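Malonyl CoA-acyl carrier protein transacylase (Synechocystis sp. PCC 6803 substr. Kazusa, PDB 4RR5) catalyses the transfer of the malonyl group from coenzyme A to holo acyl carrier protein, a step that supplies fatty acid biosynthesis. Local coordinates at residues V65-L70 with H87-Y92; S93-A98 with C206-A211. All coordinates share one frame; numbering follows the deposited sequence.

Contact 1: residues V65-L70 with H87-Y92; sequences VIEAIL and HSLGEY. With ACT (acetate ion), chain B.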
# COMPACT_ATOMS: atom_id res chain seq x y z
N VAL A 65 -3.19 -5.96 9.21
CA VAL A 65 -4.13 -6.54 10.15
C VAL A 65 -5.31 -5.60 10.37
O VAL A 65 -6.48 -6.02 10.40
CB VAL A 65 -3.43 -6.87 11.50
CG1 VAL A 65 -4.46 -7.16 12.60
CG2 VAL A 65 -2.45 -8.02 11.34
N ILE A 66 -5.02 -4.31 10.50
CA ILE A 66 -6.05 -3.31 10.73
C ILE A 66 -6.96 -3.15 9.51
O ILE A 66 -8.19 -3.11 9.64
CB ILE A 66 -5.43 -1.95 11.11
CG1 ILE A 66 -4.88 -2.03 12.54
CG2 ILE A 66 -6.46 -0.83 10.98
CD1 ILE A 66 -3.95 -0.90 12.90
N GLU A 67 -6.34 -3.08 8.34
CA GLU A 67 -7.07 -2.99 7.09
C GLU A 67 -7.97 -4.21 6.84
O GLU A 67 -9.13 -4.06 6.45
CB GLU A 67 -6.10 -2.77 5.93
CG GLU A 67 -5.62 -1.31 5.86
CD GLU A 67 -4.41 -1.08 4.96
OE1 GLU A 67 -3.97 -2.02 4.27
OE2 GLU A 67 -3.92 0.06 4.94
N ALA A 68 -7.45 -5.42 7.08
CA ALA A 68 -8.29 -6.62 7.01
C ALA A 68 -9.44 -6.56 8.02
O ALA A 68 -10.55 -6.97 7.72
CB ALA A 68 -7.46 -7.87 7.23
N ILE A 69 -9.19 -6.02 9.21
CA ILE A 69 -10.25 -5.87 10.20
C ILE A 69 -11.30 -4.88 9.70
O ILE A 69 -12.49 -5.16 9.75
CB ILE A 69 -9.69 -5.42 11.57
CG1 ILE A 69 -9.10 -6.62 12.32
CG2 ILE A 69 -10.76 -4.73 12.43
CD1 ILE A 69 -8.21 -6.27 13.44
N LEU A 70 -10.87 -3.74 9.19
CA LEU A 70 -11.80 -2.76 8.62
C LEU A 70 -12.63 -3.34 7.47
O LEU A 70 -13.84 -3.09 7.39
CB LEU A 70 -11.03 -1.53 8.15
CG LEU A 70 -10.64 -0.63 9.32
CD1 LEU A 70 -9.65 0.43 8.84
CD2 LEU A 70 -11.89 -0.01 9.96
N HIS A 87 -2.13 0.31 -1.95
CA HIS A 87 -0.86 0.94 -2.26
C HIS A 87 0.30 0.20 -1.63
O HIS A 87 0.50 0.26 -0.41
CB HIS A 87 -0.87 2.41 -1.83
CG HIS A 87 0.21 3.23 -2.46
ND1 HIS A 87 1.55 3.08 -2.13
CD2 HIS A 87 0.16 4.21 -3.39
CE1 HIS A 87 2.27 3.92 -2.85
NE2 HIS A 87 1.45 4.62 -3.62
N SER A 88 1.07 -0.48 -2.47
CA SER A 88 2.20 -1.32 -2.06
C SER A 88 1.72 -2.40 -1.09
O SER A 88 1.10 -3.37 -1.51
CB SER A 88 3.32 -0.48 -1.45
OG SER A 88 4.57 -1.13 -1.59
N LEU A 89 2.03 -2.22 0.20
CA LEU A 89 1.52 -3.10 1.25
C LEU A 89 -0.02 -3.24 1.14
O LEU A 89 -0.56 -4.35 1.30
CB LEU A 89 1.92 -2.57 2.64
CG LEU A 89 1.41 -3.20 3.95
CD1 LEU A 89 -0.04 -2.78 4.28
CD2 LEU A 89 1.59 -4.73 3.98
N GLY A 90 -0.69 -2.13 0.85
CA GLY A 90 -2.13 -2.14 0.65
C GLY A 90 -2.66 -3.25 -0.25
O GLY A 90 -3.76 -3.77 -0.03
N GLU A 91 -1.88 -3.60 -1.27
CA GLU A 91 -2.27 -4.62 -2.24
C GLU A 91 -2.59 -5.94 -1.54
O GLU A 91 -3.54 -6.63 -1.91
CB GLU A 91 -1.16 -4.84 -3.29
CG GLU A 91 -1.53 -5.78 -4.47
CD GLU A 91 -0.87 -5.33 -5.78
OE1 GLU A 91 -0.18 -6.15 -6.42
OE2 GLU A 91 -1.04 -4.13 -6.14
N TYR A 92 -1.80 -6.27 -0.51
CA TYR A 92 -2.04 -7.48 0.28
C TYR A 92 -3.40 -7.42 0.96
O TYR A 92 -4.16 -8.39 0.94
CB TYR A 92 -0.91 -7.69 1.31
CG TYR A 92 0.38 -8.11 0.63
CD1 TYR A 92 1.22 -7.16 0.05
CD2 TYR A 92 0.74 -9.45 0.54
CE1 TYR A 92 2.38 -7.54 -0.61
CE2 TYR A 92 1.90 -9.84 -0.09
CZ TYR A 92 2.72 -8.88 -0.67
OH TYR A 92 3.87 -9.27 -1.32
C ACT B . 6.66 -0.26 1.08
O ACT B . 5.64 -1.01 0.98
OXT ACT B . 7.21 -0.19 2.21
CH3 ACT B . 7.21 0.53 -0.08
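Glu-67 of helix 56-76 reaches the turn that leads into helix 90-97 and meets Leu-89 and Gly-90 by packing alone. Its OE1 lies 4.0 Å from CD1 of Leu-89 and 4.1 Å from CA of Gly-90. The glutamate chain is extended beyond CG, and this carries the carboxylate across the gap between the two helices. The nearest CA atoms, those of Glu-67 and Gly-90, are still 8.2 Å apart. Leu-89 has CG anti to the backbone N, chi1 174°, and it brings CD1 up to the carboxylate oxygen. Gln-60 and Leu-63 of helix 56-76 and Val-110 of helix 103-119 also touch Leu-89.

Glu-67 OE1 has its polar partner outside the two segments: it is hydrogen-bonded to OG of Ser-93, one turn further along helix 90-97.

Strand 83-86, the tight turn and helix 90-97 fit a nucleophile elbow of the GxSxG type. Ser-88, probably the active-site serine, stands in its type II' turn from His-87 to Gly-90. A backbone hydrogen bond from Gly-90 N to His-87 O, 3.0 Å, closes the turn. Ser-88 takes phi 58° and psi -105°, the strained backbone expected of such an elbow.

Hydrogen bonds gather round the serine hydroxyl. Ser-88 OG donates to O of an acetate ion at 2.8 Å; the ion probably comes from the crystallisation liquor. His-188, the other probable active-site residue, also bonds Ser-88 OG through NE2. Arg-113 bonds both Ser-88 OG and the acetate.

Contact 2: residues S93-A98 with C206-A211; sequences SALYAA and CHFNDA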
# COMPACT_ATOMS: atom_id res chain seq x y z
N SER A 93 -3.71 -6.27 1.55
CA SER A 93 -5.01 -6.07 2.16
C SER A 93 -6.10 -6.19 1.10
O SER A 93 -7.15 -6.79 1.34
CB SER A 93 -5.08 -4.71 2.85
OG SER A 93 -4.00 -4.52 3.76
N ALA A 94 -5.86 -5.61 -0.07
CA ALA A 94 -6.82 -5.69 -1.17
C ALA A 94 -7.03 -7.15 -1.59
O ALA A 94 -8.16 -7.61 -1.77
CB ALA A 94 -6.36 -4.84 -2.34
N LEU A 95 -5.93 -7.88 -1.73
CA LEU A 95 -5.99 -9.30 -2.10
C LEU A 95 -6.77 -10.14 -1.08
O LEU A 95 -7.53 -11.04 -1.46
CB LEU A 95 -4.58 -9.84 -2.26
CG LEU A 95 -3.84 -9.30 -3.50
CD1 LEU A 95 -2.39 -9.81 -3.55
CD2 LEU A 95 -4.60 -9.64 -4.80
N TYR A 96 -6.59 -9.86 0.21
CA TYR A 96 -7.33 -10.57 1.24
C TYR A 96 -8.80 -10.20 1.15
O TYR A 96 -9.67 -11.05 1.33
CB TYR A 96 -6.81 -10.25 2.66
CG TYR A 96 -7.86 -10.53 3.71
CD1 TYR A 96 -8.13 -11.84 4.11
CD2 TYR A 96 -8.64 -9.51 4.26
CE1 TYR A 96 -9.12 -12.12 5.05
CE2 TYR A 96 -9.62 -9.78 5.18
CZ TYR A 96 -9.86 -11.08 5.58
OH TYR A 96 -10.84 -11.35 6.52
N ALA A 97 -9.06 -8.94 0.89
CA ALA A 97 -10.43 -8.47 0.80
C ALA A 97 -11.15 -9.12 -0.37
O ALA A 97 -12.38 -9.14 -0.40
CB ALA A 97 -10.47 -6.95 0.66
N ALA A 98 -10.39 -9.65 -1.32
CA ALA A 98 -10.96 -10.17 -2.56
C ALA A 98 -10.94 -11.69 -2.59
O ALA A 98 -11.29 -12.28 -3.61
CB ALA A 98 -10.22 -9.62 -3.75
N CYS A 206 2.54 -20.47 -3.02
CA CYS A 206 1.31 -20.16 -2.33
C CYS A 206 0.18 -20.20 -3.35
O CYS A 206 0.28 -19.56 -4.40
CB CYS A 206 1.43 -18.78 -1.66
SG CYS A 206 -0.04 -18.23 -0.79
N HIS A 207 -0.87 -20.97 -3.09
CA HIS A 207 -1.98 -21.01 -4.04
C HIS A 207 -2.82 -19.76 -3.95
O HIS A 207 -3.22 -19.36 -2.87
CB HIS A 207 -2.86 -22.22 -3.80
CG HIS A 207 -4.19 -22.13 -4.49
ND1 HIS A 207 -4.32 -21.92 -5.85
CD2 HIS A 207 -5.45 -22.21 -4.00
CE1 HIS A 207 -5.60 -21.88 -6.17
NE2 HIS A 207 -6.31 -22.05 -5.07
N PHE A 208 -3.10 -19.13 -5.09
CA PHE A 208 -3.96 -17.95 -5.10
C PHE A 208 -5.34 -18.28 -5.66
O PHE A 208 -5.45 -18.76 -6.80
CB PHE A 208 -3.32 -16.84 -5.93
CG PHE A 208 -2.38 -15.96 -5.16
CD1 PHE A 208 -1.70 -16.45 -4.05
CD2 PHE A 208 -2.16 -14.65 -5.54
CE1 PHE A 208 -0.82 -15.65 -3.35
CE2 PHE A 208 -1.29 -13.83 -4.83
CZ PHE A 208 -0.62 -14.34 -3.73
N ASN A 209 -6.40 -18.02 -4.89
CA ASN A 209 -7.75 -18.14 -5.44
C ASN A 209 -8.01 -17.01 -6.41
O ASN A 209 -7.37 -15.96 -6.36
CB ASN A 209 -8.84 -18.11 -4.35
CG ASN A 209 -8.57 -19.08 -3.22
OD1 ASN A 209 -8.09 -20.19 -3.43
ND2 ASN A 209 -8.87 -18.66 -1.99
N ASP A 210 -8.97 -17.20 -7.30
CA ASP A 210 -9.41 -16.11 -8.13
C ASP A 210 -10.13 -15.11 -7.23
O ASP A 210 -10.62 -15.47 -6.15
CB ASP A 210 -10.29 -16.61 -9.28
CG ASP A 210 -9.53 -17.56 -10.23
OD1 ASP A 210 -8.32 -17.34 -10.46
OD2 ASP A 210 -10.15 -18.52 -10.75
N ALA A 211 -10.18 -13.86 -7.66
CA ALA A 211 -10.76 -12.82 -6.85
C ALA A 211 -12.26 -12.71 -7.10
O ALA A 211 -12.73 -12.83 -8.23
CB ALA A 211 -10.08 -11.48 -7.12
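This is a small, buried packing contact between the C-terminal end of helix 90-97 and the irregular loop that follows helix 193-204. Ala-98 meets Ala-211, and Leu-95 meets Phe-208. About 140 Å² is buried between the two segments.

The backbones come closest at the alanines, whose CA atoms are 5.0 Å apart. The methyl groups touch, with Ala-98 CB 3.9 Å from Ala-211 CB. The carbonyl of Ala-98 takes part as well. Its O lies 3.3 Å from Ala-211 CA in a CA-H...O contact, with an angle of 139° at the hydrogen. The CB of Ala-211 is 3.8 Å from the same oxygen. One small side chain thus lies against both the methyl and the carbonyl of Ala-98, just past the last turn of the helix. Ala-98 also has a backbone hydrogen bond with Thr-212, which joins the helix end to the loop directly.

The second pair is looser. CD1 of Leu-95 approaches CE2 of Phe-208 obliquely, at 4.4 Å. Leu-95 has CG anti to its carbonyl carbon, chi1 -70°, with CB directed at the loop. Phe-208 swings its ring back to the helix, with chi1 -87°. Its own loop meets the ring edge, where Cys-206 SG lies in the ring plane.

Phe-101 stacks edge-to-face with Phe-208, and Val-100 touches both Leu-95 and Phe-208. Leu-234 of helix 227-235 does the same, so the leucine and the phenylalanine are packed together between that helix and the chain after Ala-98. Elsewhere on helix 90-97, Ala-94 and Ala-97 touch Phe-7 of strand 3-7, while Tyr-96 packs on helix 56-76.

Overall arrangement
The centres of contacts 1 and 2 are about 12 Å apart, and both use helix 90-97. Contact 1 closes before contact 2 opens along the chain. Sixteen residues, among them strand 83-86, lie between its segments; 107 lie between those of contact 2. The centre of contact 1 is about 7 Å from the centre of the chain, that of contact 2 about 15 Å. Thus the helix runs from the probable active-site turn outward to a distant loop. Ala-68 of contact 1 also packs on Tyr-96 of contact 2. All four segments belong to the acyl transferase domain, and through helix 90-97 they join residues 65-70 to residues 206-211, far apart in sequence.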